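Local structure of lithostathine-1-alpha (Homo sapiens, 1QDD) at residues His81-Lys84 against Trp89-Ser92. The protein possibly inhibits spontaneous calcium carbonate precipitation as a secreted C-type lectin, and may be associated with regeneration of pancreas and brain. The protein carries 1 engineered substitution. Numbering follows the deposited sequence.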
loop_
_atom_site.group_PDB
_atom_site.type_symbol
_atom_site.label_atom_id
_atom_site.label_comp_id
_atom_site.label_asym_id
_atom_site.label_seq_id
_atom_site.Cartn_x
_atom_site.Cartn_y
_atom_site.Cartn_z
ATOM N N HIS A 81 1.022 7.947 6.333
ATOM C CA HIS A 81 0.570 9.337 6.412
ATOM C C HIS A 81 1.030 9.967 7.718
ATOM O O HIS A 81 1.474 9.266 8.639
ATOM C CB HIS A 81 -0.936 9.458 6.205
ATOM C CG HIS A 81 -1.795 8.921 7.305
ATOM N ND1 HIS A 81 -2.879 9.630 7.794
ATOM C CD2 HIS A 81 -1.777 7.754 7.986
ATOM C CE1 HIS A 81 -3.463 8.920 8.740
ATOM N NE2 HIS A 81 -2.819 7.785 8.901
ATOM N N ASP A 82 0.954 11.280 7.806
ATOM C CA ASP A 82 1.372 12.102 8.956
ATOM C C ASP A 82 0.115 12.779 9.485
ATOM O O ASP A 82 -0.187 13.918 9.099
ATOM C CB ASP A 82 2.416 13.107 8.466
ATOM C CG ASP A 82 2.937 14.098 9.489
ATOM O OD1 ASP A 82 2.607 13.910 10.686
ATOM O OD2 ASP A 82 3.645 15.057 9.095
ATOM N N PRO A 83 -0.662 12.098 10.324
ATOM C CA PRO A 83 -1.953 12.597 10.746
ATOM C C PRO A 83 -1.980 13.860 11.580
ATOM O O PRO A 83 -2.979 14.594 11.446
ATOM C CB PRO A 83 -2.590 11.426 11.487
ATOM C CG PRO A 83 -1.455 10.572 11.924
ATOM C CD PRO A 83 -0.383 10.742 10.872
ATOM N N LYS A 84 -0.943 14.143 12.348
ATOM C CA LYS A 84 -0.923 15.345 13.189
ATOM C C LYS A 84 -0.089 16.454 12.586
ATOM O O LYS A 84 0.176 17.488 13.215
ATOM C CB LYS A 84 -0.449 14.957 14.600
ATOM C CG LYS A 84 -1.305 13.881 15.245
ATOM C CD LYS A 84 -0.806 13.507 16.635
ATOM C CE LYS A 84 -1.491 12.265 17.168
ATOM N NZ LYS A 84 -0.906 11.796 18.463
ATOM N N TRP A 89 5.104 9.561 11.333
ATOM C CA TRP A 89 4.449 8.746 10.320
ATOM C C TRP A 89 3.796 7.501 10.861
ATOM O O TRP A 89 4.309 6.824 11.766
ATOM C CB TRP A 89 5.464 8.369 9.217
ATOM C CG TRP A 89 6.095 9.568 8.580
ATOM C CD1 TRP A 89 7.256 10.176 8.951
ATOM C CD2 TRP A 89 5.559 10.350 7.508
ATOM N NE1 TRP A 89 7.476 11.288 8.178
ATOM C CE2 TRP A 89 6.443 11.432 7.290
ATOM C CE3 TRP A 89 4.413 10.274 6.728
ATOM C CZ2 TRP A 89 6.220 12.389 6.305
ATOM C CZ3 TRP A 89 4.185 11.224 5.743
ATOM C CH2 TRP A 89 5.089 12.273 5.549
ATOM N N HIS A 90 2.612 7.153 10.363
ATOM C CA HIS A 90 1.885 5.970 10.760
ATOM C C HIS A 90 1.283 5.240 9.561
ATOM O O HIS A 90 0.892 5.864 8.565
ATOM C CB HIS A 90 0.672 6.310 11.656
ATOM C CG HIS A 90 1.045 6.879 12.993
ATOM N ND1 HIS A 90 1.201 6.109 14.120
ATOM C CD2 HIS A 90 1.305 8.159 13.351
ATOM C CE1 HIS A 90 1.548 6.903 15.135
ATOM N NE2 HIS A 90 1.616 8.139 14.693
ATOM N N TRP A 91 1.161 3.929 9.641
ATOM C CA TRP A 91 0.487 3.107 8.640
ATOM C C TRP A 91 -1.000 3.101 8.977
ATOM O O TRP A 91 -1.387 2.945 10.154
ATOM C CB TRP A 91 0.982 1.653 8.623
ATOM C CG TRP A 91 2.361 1.482 8.077
ATOM C CD1 TRP A 91 3.483 1.149 8.794
ATOM C CD2 TRP A 91 2.816 1.679 6.734
ATOM N NE1 TRP A 91 4.591 1.119 7.977
ATOM C CE2 TRP A 91 4.198 1.437 6.691
ATOM C CE3 TRP A 91 2.166 2.006 5.537
ATOM C CZ2 TRP A 91 4.955 1.582 5.538
ATOM C CZ3 TRP A 91 2.914 2.151 4.381
ATOM C CH2 TRP A 91 4.293 1.929 4.391
ATOM N N SER A 92 -1.892 3.206 8.000
ATOM C CA SER A 92 -3.337 3.180 8.228
ATOM C C SER A 92 -3.768 1.870 8.859
ATOM O O SER A 92 -4.784 1.862 9.593
ATOM C CB SER A 92 -4.105 3.470 6.942
ATOM O OG SER A 92 -3.934 2.466 5.973
#
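His-81 and His-90 face each other as an antiparallel hydrogen-bonded pair, each giving its backbone N-H to the other's carbonyl. The bond from His-90 N to His-81 O is 3.0 Å long and the straighter of the two, while that from His-81 N to His-90 O measures 3.1 Å, its donor tilted 16° from the carbonyl plane. A CA-H...O contact adds to this pair, with Trp-89 CA 3.5 Å from His-81 O.

Both histidine side chains leave the ribbon on the same face. With CG of His-81 set between its backbone N and carbonyl carbon (chi1 70°), the imidazole swings back so that its CD2 edge meets His-90 O at 3.3 Å, near the ring plane. Pro-83 touches both rings: its CD sits over the centre of the His-81 ring, and its CG reaches CD2 of His-90 at 3.9 Å, the proline and His-90 side chains crossing at about a right angle. Trp-35 stacks on the His-81 ring.

Asp-82 CB lies over one face of the Trp-89 indole, toward its rim, making a CH-pi contact 3.9 Å from the centroid of the six-membered ring. CE3 of Trp-89 also approaches His-81 C, at 3.5 Å. Extended away from its backbone N (chi1 177°), the Asp-82 carboxylate turns to the connecting loop, where OD2 forms a salt bridge with Arg-87 and OD1 accepts a hydrogen bond from Asn-86 N.

The arrangement is a short beta-hairpin, a two-stranded ribbon at the surface of the C-type lectin domain.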